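PDB 7ABB: SalCYP truncation, which belongs to the cytochrome P450 family and carries a bound heme c in the largely helical fold of those proteins. Local coordinates for residues 81-84 and 85-89; 291-294 and 295-299; 365-368 and 369-373; 113-116 and 117-121; 15-18 and 19-23. All blocks are in the same frame, centred on the assembly; numbering follows the deposited sequence.

Interaction 1: 81-84 and 85-89; sequences LTIQ and GRTHN. With HEC (heme c), chain B.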
loop_
_atom_site.group_PDB
_atom_site.type_symbol
_atom_site.label_atom_id
_atom_site.label_comp_id
_atom_site.label_asym_id
_atom_site.label_seq_id
_atom_site.Cartn_x
_atom_site.Cartn_y
_atom_site.Cartn_z
ATOM N N LEU A 81 -4.870 12.357 4.096
ATOM C CA LEU A 81 -4.180 12.270 2.811
ATOM C C LEU A 81 -4.113 13.616 2.082
ATOM O O LEU A 81 -3.094 13.938 1.453
ATOM C CB LEU A 81 -4.889 11.220 1.958
ATOM C CG LEU A 81 -4.239 10.698 0.678
ATOM C CD1 LEU A 81 -2.855 10.095 0.919
ATOM C CD2 LEU A 81 -5.174 9.670 0.061
ATOM N N THR A 82 -5.186 14.406 2.131
ATOM C CA THR A 82 -5.315 15.604 1.307
ATOM C C THR A 82 -5.191 16.891 2.107
ATOM O O THR A 82 -5.527 17.966 1.596
ATOM C CB THR A 82 -6.647 15.598 0.556
ATOM O OG1 THR A 82 -7.726 15.768 1.479
ATOM C CG2 THR A 82 -6.832 14.295 -0.190
ATOM N N ILE A 83 -4.725 16.818 3.342
ATOM C CA ILE A 83 -4.478 18.028 4.115
ATOM C C ILE A 83 -2.974 18.178 4.277
ATOM O O ILE A 83 -2.223 17.203 4.249
ATOM C CB ILE A 83 -5.200 18.012 5.474
ATOM C CG1 ILE A 83 -4.804 16.776 6.254
ATOM C CG2 ILE A 83 -6.709 18.038 5.263
ATOM C CD1 ILE A 83 -5.301 16.771 7.669
ATOM N N GLN A 84 -2.521 19.420 4.393
ATOM C CA GLN A 84 -1.095 19.634 4.581
ATOM C C GLN A 84 -0.908 20.817 5.504
ATOM O O GLN A 84 -1.846 21.559 5.799
ATOM C CB GLN A 84 -0.336 19.826 3.243
ATOM C CG GLN A 84 -0.608 21.123 2.488
ATOM C CD GLN A 84 0.189 21.238 1.164
ATOM O OE1 GLN A 84 0.115 20.376 0.296
ATOM N NE2 GLN A 84 0.953 22.324 1.036
ATOM N N GLY A 85 0.312 20.959 5.981
ATOM C CA GLY A 85 0.653 22.022 6.895
ATOM C C GLY A 85 0.477 21.587 8.336
ATOM O O GLY A 85 0.463 20.399 8.666
ATOM N N ARG A 86 0.342 22.578 9.208
ATOM C CA ARG A 86 0.367 22.281 10.635
ATOM C C ARG A 86 -0.766 21.333 11.036
ATOM O O ARG A 86 -0.586 20.496 11.927
ATOM C CB ARG A 86 0.316 23.577 11.445
ATOM C CG ARG A 86 -1.047 24.179 11.580
ATOM C CD ARG A 86 -0.991 25.443 12.441
ATOM N NE ARG A 86 -0.362 26.557 11.751
ATOM C CZ ARG A 86 0.743 27.189 12.154
ATOM N NH1 ARG A 86 1.400 26.801 13.245
ATOM N NH2 ARG A 86 1.202 28.225 11.454
ATOM N N THR A 87 -1.945 21.461 10.412
ATOM C CA THR A 87 -3.063 20.578 10.765
ATOM C C THR A 87 -2.744 19.140 10.379
ATOM O O THR A 87 -3.082 18.194 11.109
ATOM C CB THR A 87 -4.343 21.054 10.068
ATOM O OG1 THR A 87 -4.797 22.285 10.681
ATOM C CG2 THR A 87 -5.445 20.037 10.123
ATOM N N HIS A 88 -2.107 18.946 9.233
ATOM C CA HIS A 88 -1.711 17.589 8.873
ATOM C C HIS A 88 -0.713 17.033 9.875
ATOM O O HIS A 88 -0.819 15.872 10.294
ATOM C CB HIS A 88 -1.104 17.549 7.470
ATOM C CG HIS A 88 -0.438 16.252 7.164
ATOM N ND1 HIS A 88 -1.120 15.170 6.653
ATOM C CD2 HIS A 88 0.846 15.847 7.318
ATOM C CE1 HIS A 88 -0.283 14.164 6.490
ATOM N NE2 HIS A 88 0.912 14.543 6.900
ATOM N N ASN A 89 0.243 17.854 10.312
ATOM C CA ASN A 89 1.221 17.365 11.274
ATOM C C ASN A 89 0.549 17.009 12.601
ATOM O O ASN A 89 0.920 16.020 13.246
ATOM C CB ASN A 89 2.327 18.402 11.452
ATOM C CG ASN A 89 2.987 18.768 10.117
ATOM O OD1 ASN A 89 3.137 17.924 9.222
ATOM N ND2 ASN A 89 3.363 20.032 9.973
HETATM FE FE HEC B . -0.111 3.448 3.081
HETATM C CHA HEC B . -0.047 6.857 2.617
HETATM C CHB HEC B . 1.902 3.102 0.332
HETATM C CHC HEC B . -0.129 0.051 3.549
HETATM C CHD HEC B . -2.403 3.776 5.579
HETATM N NA HEC B . 0.727 4.712 1.753
HETATM C C1A HEC B . 0.684 6.106 1.744
HETATM C C2A HEC B . 1.498 6.656 0.680
HETATM C C3A HEC B . 2.040 5.590 0.064
HETATM C C4A HEC B . 1.573 4.388 0.710
HETATM C CMA HEC B . 2.978 5.580 -1.156
HETATM C CAA HEC B . 1.730 8.176 0.356
HETATM C CBA HEC B . 0.698 8.771 -0.594
HETATM C CGA HEC B . 1.045 10.221 -0.883
HETATM O O1A HEC B . 0.194 10.846 -1.558
HETATM O O2A HEC B . 2.129 10.683 -0.440
HETATM N NB HEC B . 0.673 1.880 2.100
HETATM C C1B HEC B . 1.519 1.944 1.008
HETATM C C2B HEC B . 1.944 0.609 0.713
HETATM C C3B HEC B . 1.402 -0.226 1.619
HETATM C C4B HEC B . 0.580 0.546 2.485
HETATM C CMB HEC B . 2.910 0.321 -0.453
HETATM C CAB HEC B . 1.460 -1.720 1.815
HETATM C CBB HEC B . 2.543 -2.446 1.086
HETATM N NC HEC B . -1.112 2.169 4.312
HETATM C C1C HEC B . -0.895 0.813 4.396
HETATM C C2C HEC B . -1.636 0.289 5.512
HETATM C C3C HEC B . -2.281 1.317 6.108
HETATM C C4C HEC B . -1.966 2.499 5.339
HETATM C CMC HEC B . -1.623 -1.185 5.920
HETATM C CAC HEC B . -3.237 1.353 7.312
HETATM C CBC HEC B . -3.227 0.201 8.317
HETATM N ND HEC B . -1.050 5.008 3.900
HETATM C C1D HEC B . -1.968 4.896 4.944
HETATM C C2D HEC B . -2.400 6.212 5.292
HETATM C C3D HEC B . -1.702 7.177 4.400
HETATM C C4D HEC B . -0.857 6.341 3.575
HETATM C CMD HEC B . -3.424 6.546 6.385
HETATM C CAD HEC B . -1.830 8.709 4.369
HETATM C CBD HEC B . -0.759 9.277 5.267
HETATM C CGD HEC B . -0.769 10.792 5.196
HETATM O O1D HEC B . -0.158 11.438 6.074
HETATM O O2D HEC B . -1.395 11.320 4.255
HETATM O O HOH W 1 -2.672 22.873 8.194
#
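Ile-83 and Gln-84 lead in an extended run into helix 86-95, whose N-cap is Gly-85. The Gly-85 carbonyl takes the first helical bond, from Asn-89 N at 3.0 Å. Phi of Gly-85 is positive, 91°, a conformation that favours glycine. A water spans the turn, donating to Gln-84 O and accepting from Thr-87 N at 2.7 Å. Ile-83 lays its CD1 4.1 Å from Thr-87 CG2, the two side chains crossing at about a right angle. CG1 of Ile-83 meets His-88 CB at 4.0 Å. Leu-81 and His-88 line part of the heme c pocket of this P450 fold. Leu-81 borders a heme propionate, its CD1 3.8 Å from HEC O2D. CB of His-88 rests 3.6 Å from Gln-84 CA. Chi1 of 168° swings the imidazole from there toward the heme. His-88 ND1 bonds to Pro-80 O and NE2 to His-339 O, which fixes the ring's rotation. Gln-84 OE1 bonds to Val-64 N.

Interaction 2: 291-294 and 295-299; sequences EGAG and GVASQ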
loop_
_atom_site.group_PDB
_atom_site.type_symbol
_atom_site.label_atom_id
_atom_site.label_comp_id
_atom_site.label_asym_id
_atom_site.label_seq_id
_atom_site.Cartn_x
_atom_site.Cartn_y
_atom_site.Cartn_z
ATOM N N GLU A 291 6.533 27.974 -11.191
ATOM C CA GLU A 291 7.319 27.723 -12.393
ATOM C C GLU A 291 8.581 26.951 -12.052
ATOM O O GLU A 291 9.265 27.240 -11.068
ATOM C CB GLU A 291 7.678 29.055 -13.034
ATOM C CG GLU A 291 8.596 28.938 -14.253
ATOM C CD GLU A 291 7.901 28.359 -15.464
ATOM O OE1 GLU A 291 6.678 28.132 -15.419
ATOM O OE2 GLU A 291 8.587 28.135 -16.486
ATOM N N GLY A 292 8.914 25.992 -12.912
ATOM C CA GLY A 292 10.125 25.223 -12.769
ATOM C C GLY A 292 10.057 24.133 -11.737
ATOM O O GLY A 292 11.104 23.615 -11.340
ATOM N N ALA A 293 8.864 23.782 -11.269
ATOM C CA ALA A 293 8.739 22.693 -10.315
ATOM C C ALA A 293 9.315 21.417 -10.911
ATOM O O ALA A 293 8.909 20.986 -11.998
ATOM C CB ALA A 293 7.274 22.479 -9.928
ATOM N N GLY A 294 10.244 20.807 -10.178
ATOM C CA GLY A 294 10.872 19.588 -10.635
ATOM C C GLY A 294 11.774 19.796 -11.821
ATOM O O GLY A 294 12.175 18.816 -12.458
ATOM N N GLY A 295 12.081 21.037 -12.152
ATOM C CA GLY A 295 12.820 21.386 -13.343
ATOM C C GLY A 295 11.988 21.482 -14.602
ATOM O O GLY A 295 12.494 21.974 -15.620
ATOM N N VAL A 296 10.731 21.041 -14.581
ATOM C CA VAL A 296 10.008 20.814 -15.825
ATOM C C VAL A 296 8.606 21.401 -15.840
ATOM O O VAL A 296 8.096 21.741 -16.913
ATOM C CB VAL A 296 9.934 19.306 -16.141
ATOM C CG1 VAL A 296 11.337 18.757 -16.354
ATOM C CG2 VAL A 296 9.201 18.531 -15.051
ATOM N N ALA A 297 7.969 21.513 -14.673
ATOM C CA ALA A 297 6.551 21.830 -14.615
ATOM C C ALA A 297 6.331 23.320 -14.416
ATOM O O ALA A 297 7.251 24.076 -14.093
ATOM C CB ALA A 297 5.849 21.036 -13.497
ATOM N N SER A 298 5.102 23.737 -14.700
ATOM C CA SER A 298 4.663 25.117 -14.541
ATOM C C SER A 298 3.544 25.177 -13.513
ATOM O O SER A 298 2.902 24.171 -13.171
ATOM C CB SER A 298 4.171 25.711 -15.857
ATOM O OG SER A 298 5.230 25.770 -16.820
ATOM N N GLN A 299 3.306 26.377 -13.018
ATOM C CA GLN A 299 2.223 26.562 -12.067
ATOM C C GLN A 299 0.925 26.014 -12.644
ATOM O O GLN A 299 0.551 26.337 -13.779
ATOM C CB GLN A 299 2.082 28.039 -11.729
ATOM C CG GLN A 299 0.915 28.334 -10.800
ATOM C CD GLN A 299 -0.404 28.468 -11.532
ATOM O OE1 GLN A 299 -0.535 29.207 -12.519
ATOM N NE2 GLN A 299 -1.414 27.761 -11.025
HETATM O O HOH W 2 4.361 28.819 -14.177
#
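Gly-292 and Gly-295 close a type II beta turn, with Ala-293 and Gly-294 at its corners. The turn reverses the chain in the loop between strands 285-288 and 302-304, two neighbours in the mixed sheet of this P450 fold.

Backbone bonds hold the turn and the residues after it. Gly-295 N donates to Gly-292 O at 2.9 Å and sits above the carbonyl plane. The carbonyl of Ala-293 is gripped twice. Ala-297 N reaches it at 2.9 Å, tilted 18° from the carbonyl plane. Val-296 N reaches it at 3.2 Å and stands 53° out of that plane. A weak bond runs from Gly-292 N to Ala-297 O. Positive phi at Gly-292, Gly-294 and Gly-295 suits glycine at all three places.

Apolar contact is slight. The methyl groups of Ala-293 and Ala-297 meet at 4.1 Å, CB to CB. Val-296 and Ala-297 also pack on Trp-44, which ties the loop to strand 43-46.

Polar side chains act at the open end. Glu-291 bends at chi2 (71°), and this brings OE1 back beside Ser-298. Ser-298 OG lies 3.1 Å from Glu-291 OE1. A water donates to that same OE1 at 2.7 Å and accepts from Gln-299 N.

Interaction 3: 365-368 and 369-373; sequences DYRL and PDPTV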
loop_
_atom_site.group_PDB
_atom_site.type_symbol
_atom_site.label_atom_id
_atom_site.label_comp_id
_atom_site.label_asym_id
_atom_site.label_seq_id
_atom_site.Cartn_x
_atom_site.Cartn_y
_atom_site.Cartn_z
ATOM N N ASP A 365 7.464 -25.712 -0.265
ATOM C CA ASP A 365 7.668 -25.869 -1.699
ATOM C C ASP A 365 6.321 -25.690 -2.386
ATOM O O ASP A 365 5.310 -26.251 -1.940
ATOM C CB ASP A 365 8.263 -27.251 -1.997
ATOM C CG ASP A 365 8.750 -27.397 -3.425
ATOM O OD1 ASP A 365 8.732 -26.421 -4.187
ATOM O OD2 ASP A 365 9.156 -28.517 -3.770
ATOM N N TYR A 366 6.304 -24.889 -3.443
ATOM C CA TYR A 366 5.077 -24.531 -4.134
ATOM C C TYR A 366 5.488 -23.965 -5.486
ATOM O O TYR A 366 6.658 -23.640 -5.711
ATOM C CB TYR A 366 4.226 -23.533 -3.304
ATOM C CG TYR A 366 5.017 -22.317 -2.856
ATOM C CD1 TYR A 366 5.807 -22.362 -1.713
ATOM C CD2 TYR A 366 5.045 -21.183 -3.640
ATOM C CE1 TYR A 366 6.571 -21.276 -1.335
ATOM C CE2 TYR A 366 5.783 -20.107 -3.273
ATOM C CZ TYR A 366 6.552 -20.170 -2.137
ATOM O OH TYR A 366 7.314 -19.076 -1.786
ATOM N N ARG A 367 4.505 -23.792 -6.365
ATOM C CA ARG A 367 4.801 -23.321 -7.711
ATOM C C ARG A 367 3.551 -22.704 -8.328
ATOM O O ARG A 367 2.437 -22.877 -7.846
ATOM C CB ARG A 367 5.351 -24.451 -8.594
ATOM C CG ARG A 367 4.332 -25.549 -8.889
ATOM C CD ARG A 367 4.918 -26.740 -9.640
ATOM N NE ARG A 367 5.915 -27.432 -8.842
ATOM C CZ ARG A 367 6.645 -28.465 -9.269
ATOM N NH1 ARG A 367 6.465 -28.963 -10.499
ATOM N NH2 ARG A 367 7.536 -29.038 -8.468
ATOM N N LEU A 368 3.750 -22.004 -9.424
ATOM C CA LEU A 368 2.611 -21.596 -10.226
ATOM C C LEU A 368 2.148 -22.786 -11.068
ATOM O O LEU A 368 2.930 -23.693 -11.359
ATOM C CB LEU A 368 2.989 -20.406 -11.113
ATOM C CG LEU A 368 3.503 -19.203 -10.312
ATOM C CD1 LEU A 368 3.865 -18.061 -11.285
ATOM C CD2 LEU A 368 2.515 -18.735 -9.273
ATOM N N PRO A 369 0.872 -22.818 -11.469
ATOM C CA PRO A 369 0.342 -24.029 -12.138
ATOM C C PRO A 369 1.180 -24.467 -13.323
ATOM O O PRO A 369 1.539 -25.650 -13.439
ATOM C CB PRO A 369 -1.071 -23.595 -12.536
ATOM C CG PRO A 369 -1.466 -22.639 -11.396
ATOM C CD PRO A 369 -0.200 -21.861 -11.120
ATOM N N ASP A 370 1.522 -23.523 -14.217
ATOM C CA ASP A 370 2.525 -23.745 -15.254
ATOM C C ASP A 370 3.737 -22.970 -14.776
ATOM O O ASP A 370 3.762 -21.731 -14.898
ATOM C CB ASP A 370 2.055 -23.244 -16.616
ATOM C CG ASP A 370 3.131 -23.370 -17.678
ATOM O OD1 ASP A 370 4.290 -23.585 -17.286
ATOM O OD2 ASP A 370 2.816 -23.278 -18.883
ATOM N N PRO A 371 4.736 -23.623 -14.177
ATOM C CA PRO A 371 5.817 -22.879 -13.517
ATOM C C PRO A 371 6.818 -22.250 -14.477
ATOM O O PRO A 371 7.753 -21.581 -14.013
ATOM C CB PRO A 371 6.484 -23.953 -12.644
ATOM C CG PRO A 371 6.195 -25.219 -13.319
ATOM C CD PRO A 371 4.879 -25.073 -13.996
ATOM N N THR A 372 6.652 -22.415 -15.781
ATOM C CA THR A 372 7.655 -21.946 -16.737
ATOM C C THR A 372 7.115 -20.922 -17.725
ATOM O O THR A 372 7.759 -20.665 -18.754
ATOM C CB THR A 372 8.250 -23.130 -17.489
ATOM O OG1 THR A 372 7.225 -23.784 -18.249
ATOM C CG2 THR A 372 8.882 -24.095 -16.507
ATOM N N VAL A 373 5.965 -20.355 -17.466
ATOM C CA VAL A 373 5.489 -19.199 -18.208
ATOM C C VAL A 373 5.728 -17.989 -17.335
ATOM O O VAL A 373 5.654 -18.032 -16.092
ATOM C CB VAL A 373 4.006 -19.268 -18.627
ATOM C CG1 VAL A 373 3.796 -20.328 -19.675
ATOM C CG2 VAL A 373 3.118 -19.490 -17.412
#
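Leu-368 CB lies 3.5 Å from Pro-369 CD across their peptide link. Arg-367, just before them, makes the longer reach. Its CB leaves the backbone on the side of 369-373. CG sits between the backbone N and the carbonyl carbon (chi1 67°), which carries the chain alongside Pro-371. CD then comes 4.2 Å from Pro-371 CG. The two side chains lie side by side and point the same way. Beyond CD the chain bends at chi3 (64°), and NE and the guanidinium lead away from Pro-371. The C-terminal part of this P450 chain folds here as a surface loop between helix 345-362 and strand 385-387, and the Arg-367 backbone bonds to Val-387 of that strand. Leu-368 turns inward onto Ala-252 of helix 238-253. Its carbonyl O lies 3.6 Å from CD and 3.8 Å from CB of Pro-371. Asp-370 starts a type I turn to Val-373 and adds an Asx turn. Thr-372 N donates to Asp-370 OD1 at 3.0 Å, meeting it on the anti side, 32° out of the carboxylate plane.

Interaction 4: 113-116 and 117-121; sequences ANAR and RRISA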
loop_
_atom_site.group_PDB
_atom_site.type_symbol
_atom_site.label_atom_id
_atom_site.label_comp_id
_atom_site.label_asym_id
_atom_site.label_seq_id
_atom_site.Cartn_x
_atom_site.Cartn_y
_atom_site.Cartn_z
ATOM N N ALA A 113 -1.018 -15.767 14.374
ATOM C CA ALA A 113 -2.027 -16.800 14.586
ATOM C C ALA A 113 -3.073 -16.776 13.481
ATOM O O ALA A 113 -3.583 -17.830 13.071
ATOM C CB ALA A 113 -2.685 -16.624 15.949
ATOM N N ASN A 114 -3.403 -15.571 13.008
ATOM C CA ASN A 114 -4.297 -15.382 11.868
ATOM C C ASN A 114 -3.732 -16.057 10.611
ATOM O O ASN A 114 -4.395 -16.914 10.008
ATOM C CB ASN A 114 -4.502 -13.871 11.707
ATOM C CG ASN A 114 -5.312 -13.451 10.500
ATOM O OD1 ASN A 114 -5.934 -14.235 9.795
ATOM N ND2 ASN A 114 -5.294 -12.147 10.258
ATOM N N ALA A 115 -2.490 -15.736 10.243
ATOM C CA ALA A 115 -1.881 -16.376 9.085
ATOM C C ALA A 115 -1.890 -17.888 9.229
ATOM O O ALA A 115 -2.260 -18.618 8.300
ATOM C CB ALA A 115 -0.453 -15.910 8.914
ATOM N N ARG A 116 -1.477 -18.380 10.397
ATOM C CA ARG A 116 -1.332 -19.827 10.580
ATOM C C ARG A 116 -2.677 -20.528 10.470
ATOM O O ARG A 116 -2.802 -21.598 9.851
ATOM C CB ARG A 116 -0.666 -20.110 11.926
ATOM C CG ARG A 116 -0.352 -21.566 12.178
ATOM C CD ARG A 116 0.273 -21.795 13.546
ATOM N NE ARG A 116 1.598 -21.187 13.711
ATOM C CZ ARG A 116 1.896 -20.191 14.549
ATOM N NH1 ARG A 116 0.970 -19.623 15.326
ATOM N NH2 ARG A 116 3.139 -19.749 14.621
ATOM N N ARG A 117 -3.694 -19.960 11.116
ATOM C CA ARG A 117 -5.034 -20.516 11.052
ATOM C C ARG A 117 -5.516 -20.608 9.618
ATOM O O ARG A 117 -6.057 -21.635 9.188
ATOM C CB ARG A 117 -5.975 -19.626 11.878
ATOM C CG ARG A 117 -7.447 -20.025 11.851
ATOM C CD ARG A 117 -8.396 -18.816 11.857
ATOM N NE ARG A 117 -7.948 -17.783 12.792
ATOM C CZ ARG A 117 -8.030 -16.471 12.559
ATOM N NH1 ARG A 117 -8.582 -16.024 11.442
ATOM N NH2 ARG A 117 -7.545 -15.587 13.427
ATOM N N ARG A 118 -5.321 -19.531 8.856
ATOM C CA ARG A 118 -5.869 -19.478 7.513
ATOM C C ARG A 118 -5.108 -20.421 6.586
ATOM O O ARG A 118 -5.720 -21.151 5.803
ATOM C CB ARG A 118 -5.853 -18.037 7.007
ATOM C CG ARG A 118 -6.813 -17.134 7.763
ATOM C CD ARG A 118 -6.779 -15.719 7.199
ATOM N NE ARG A 118 -7.773 -14.898 7.884
ATOM C CZ ARG A 118 -9.071 -14.937 7.626
ATOM N NH1 ARG A 118 -9.563 -15.750 6.692
ATOM N NH2 ARG A 118 -9.907 -14.172 8.324
ATOM N N ILE A 119 -3.780 -20.446 6.678
ATOM C CA ILE A 119 -3.022 -21.319 5.775
ATOM C C ILE A 119 -3.280 -22.777 6.125
ATOM O O ILE A 119 -3.444 -23.624 5.235
ATOM C CB ILE A 119 -1.536 -20.971 5.841
ATOM C CG1 ILE A 119 -1.319 -19.555 5.323
ATOM C CG2 ILE A 119 -0.720 -21.985 4.985
ATOM C CD1 ILE A 119 -0.032 -18.931 5.772
ATOM N N SER A 120 -3.323 -23.102 7.422
ATOM C CA SER A 120 -3.618 -24.464 7.851
ATOM C C SER A 120 -4.899 -24.988 7.233
ATOM O O SER A 120 -5.004 -26.188 6.948
ATOM C CB SER A 120 -3.732 -24.520 9.379
ATOM O OG SER A 120 -2.471 -24.428 9.993
ATOM N N ALA A 121 -5.876 -24.118 7.006
ATOM C CA ALA A 121 -7.178 -24.580 6.547
ATOM C C ALA A 121 -7.178 -24.996 5.082
ATOM O O ALA A 121 -8.121 -25.661 4.657
ATOM C CB ALA A 121 -8.226 -23.481 6.770
#
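Ala-113, Asn-114, Ala-115 and Arg-116 each accept a helical bond from the residue four places on, such as Ile-119 N to Ala-115 O at 2.9 Å. This is the C-terminal part of helix 108-120, packed against helices 130-147 and 345-362 of the P450 fold. Asn-114 is the central side chain. Its OD1 accepts from Arg-118 NE at 2.7 Å. That nitrogen lies in the carbonyl plane of the amide, whose own plane is turned 67° from the guanidinium. Arg-118 is extended from CG to NE, which brings NE to the amide. Arg-117 folds back instead, bent at chi2 (-143°) and chi3. Its guanidinium lays one face over Asn-114 CA, with NH2 3.6 Å from that atom. Both arginines form salt bridges to Glu-141, and Asn-114 ND2 bonds to Tyr-138 O and Asn-142 OD1. Ala-115 CB approaches Ile-119 CD1 at 4.4 Å. The Arg-116 carbonyl has two donors, Ser-120 N and Ser-120 OG, each at 2.9 Å and on opposite faces of its plane.

Interaction 5: 15-18 and 19-23; sequences FFAA and PQAYR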
loop_
_atom_site.group_PDB
_atom_site.type_symbol
_atom_site.label_atom_id
_atom_site.label_comp_id
_atom_site.label_asym_id
_atom_site.label_seq_id
_atom_site.Cartn_x
_atom_site.Cartn_y
_atom_site.Cartn_z
ATOM N N PHE A 15 -2.320 7.364 -17.292
ATOM C CA PHE A 15 -1.647 7.085 -16.025
ATOM C C PHE A 15 -2.145 5.806 -15.351
ATOM O O PHE A 15 -1.537 5.378 -14.363
ATOM C CB PHE A 15 -1.765 8.265 -15.058
ATOM C CG PHE A 15 -3.176 8.677 -14.752
ATOM C CD1 PHE A 15 -4.009 7.862 -14.014
ATOM C CD2 PHE A 15 -3.654 9.902 -15.177
ATOM C CE1 PHE A 15 -5.305 8.241 -13.727
ATOM C CE2 PHE A 15 -4.951 10.289 -14.889
ATOM C CZ PHE A 15 -5.774 9.456 -14.164
ATOM N N PHE A 16 -3.211 5.194 -15.843
ATOM C CA PHE A 16 -3.616 3.864 -15.355
ATOM C C PHE A 16 -2.708 2.751 -15.838
ATOM O O PHE A 16 -2.987 1.569 -15.627
ATOM C CB PHE A 16 -5.053 3.580 -15.785
ATOM C CG PHE A 16 -6.074 4.357 -15.015
ATOM C CD1 PHE A 16 -6.266 4.116 -13.666
ATOM C CD2 PHE A 16 -6.849 5.327 -15.636
ATOM C CE1 PHE A 16 -7.210 4.830 -12.943
ATOM C CE2 PHE A 16 -7.798 6.045 -14.917
ATOM C CZ PHE A 16 -7.976 5.793 -13.570
ATOM N N ALA A 17 -1.603 3.055 -16.504
ATOM C CA ALA A 17 -0.788 2.014 -17.099
ATOM C C ALA A 17 -0.047 1.218 -16.023
ATOM O O ALA A 17 0.147 1.670 -14.895
ATOM C CB ALA A 17 0.195 2.627 -18.089
ATOM N N ALA A 18 0.363 0.004 -16.392
ATOM C CA ALA A 18 1.100 -0.846 -15.470
ATOM C C ALA A 18 2.500 -0.284 -15.223
ATOM O O ALA A 18 3.008 0.500 -16.027
ATOM C CB ALA A 18 1.204 -2.264 -16.033
ATOM N N PRO A 19 3.164 -0.715 -14.140
ATOM C CA PRO A 19 4.557 -0.280 -13.914
ATOM C C PRO A 19 5.462 -0.465 -15.120
ATOM O O PRO A 19 6.246 0.438 -15.447
ATOM C CB PRO A 19 5.006 -1.151 -12.743
ATOM C CG PRO A 19 3.729 -1.379 -11.958
ATOM C CD PRO A 19 2.634 -1.480 -12.996
ATOM N N GLN A 20 5.364 -1.600 -15.787
ATOM C CA GLN A 20 6.204 -1.858 -16.952
ATOM C C GLN A 20 5.981 -0.811 -18.028
ATOM O O GLN A 20 6.918 -0.430 -18.742
ATOM C CB GLN A 20 5.901 -3.246 -17.503
ATOM C CG GLN A 20 7.098 -4.061 -17.863
ATOM C CD GLN A 20 6.690 -5.455 -18.291
ATOM O OE1 GLN A 20 6.791 -6.411 -17.520
ATOM N NE2 GLN A 20 6.195 -5.568 -19.516
ATOM N N ALA A 21 4.741 -0.359 -18.181
ATOM C CA ALA A 21 4.450 0.641 -19.194
ATOM C C ALA A 21 5.019 1.991 -18.790
ATOM O O ALA A 21 5.609 2.691 -19.621
ATOM C CB ALA A 21 2.947 0.733 -19.428
ATOM N N TYR A 22 4.865 2.375 -17.520
ATOM C CA TYR A 22 5.548 3.567 -17.043
ATOM C C TYR A 22 7.028 3.519 -17.397
ATOM O O TYR A 22 7.594 4.502 -17.888
ATOM C CB TYR A 22 5.385 3.714 -15.531
ATOM C CG TYR A 22 4.171 4.487 -15.096
ATOM C CD1 TYR A 22 2.919 3.877 -15.029
ATOM C CD2 TYR A 22 4.274 5.812 -14.735
ATOM C CE1 TYR A 22 1.806 4.581 -14.610
ATOM C CE2 TYR A 22 3.166 6.529 -14.316
ATOM C CZ TYR A 22 1.937 5.904 -14.259
ATOM O OH TYR A 22 0.842 6.635 -13.841
ATOM N N ARG A 23 7.675 2.380 -17.146
ATOM C CA ARG A 23 9.114 2.299 -17.343
ATOM C C ARG A 23 9.475 2.344 -18.823
ATOM O O ARG A 23 10.451 3.000 -19.199
ATOM C CB ARG A 23 9.683 1.047 -16.686
ATOM C CG ARG A 23 9.711 1.181 -15.165
ATOM C CD ARG A 23 10.482 0.081 -14.460
ATOM N NE ARG A 23 9.790 -1.210 -14.473
ATOM C CZ ARG A 23 8.959 -1.653 -13.526
ATOM N NH1 ARG A 23 8.669 -0.890 -12.473
ATOM N NH2 ARG A 23 8.405 -2.859 -13.663
#
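Tyr-22 OH donates to Phe-15 O at 2.7 Å, in the carbonyl plane and on a lone pair. The bond ties the first turn of helix 19-29, whose N-cap is Ala-18, to the loop before it, near the N-terminus of this P450 chain. The carbonyls of Phe-15, Ala-17 and Ala-18 all meet the edge of the Tyr-22 ring. Ala-17 O lies 3.4 Å from Tyr-22 CE1. Beside the ring, the methyl groups of Ala-17 and Ala-21 touch at 3.6 Å, CB to CB.

Ala-18 O accepts from Tyr-22 N at 3.0 Å, and a weak bond comes from Ala-21 N. Pro-19 opens the helix, with its CD tight against Ala-18 CB at 3.4 Å.

Further out, Tyr-22 packs edge-to-face with Phe-13 and touches Leu-304 of strand 302-304. Pro-19 rests on Phe-377 and Ala-308. Phe-16 O bonds to Arg-379 NH2. Phe-15 chi1 is 57°, and its ring leads away from the helix. Its CB lies 3.3 Å from Tyr-22 OH.

Along the chain the order is interaction 5, 1, 4, 2 and 3, each closing before the next opens. Interaction 1 borders a heme c propionate. The centres of interactions 2 and 5 are about 23 and 29 Å from that of interaction 1. They share the mixed sheet: residues 291-299 join strands 285-288 and 302-304, and interaction 5 packs on strand 302-304. Interactions 3 and 4 lie across the chain's centre from interaction 1, with centres about 46 and 38 Å from it. Their own centres are about 22 Å apart. Helix 345-362 links them: 113-121 packs on it, and 365-373 follows it. No two contacts touch; each is a local feature of a different loop or helix of the fold.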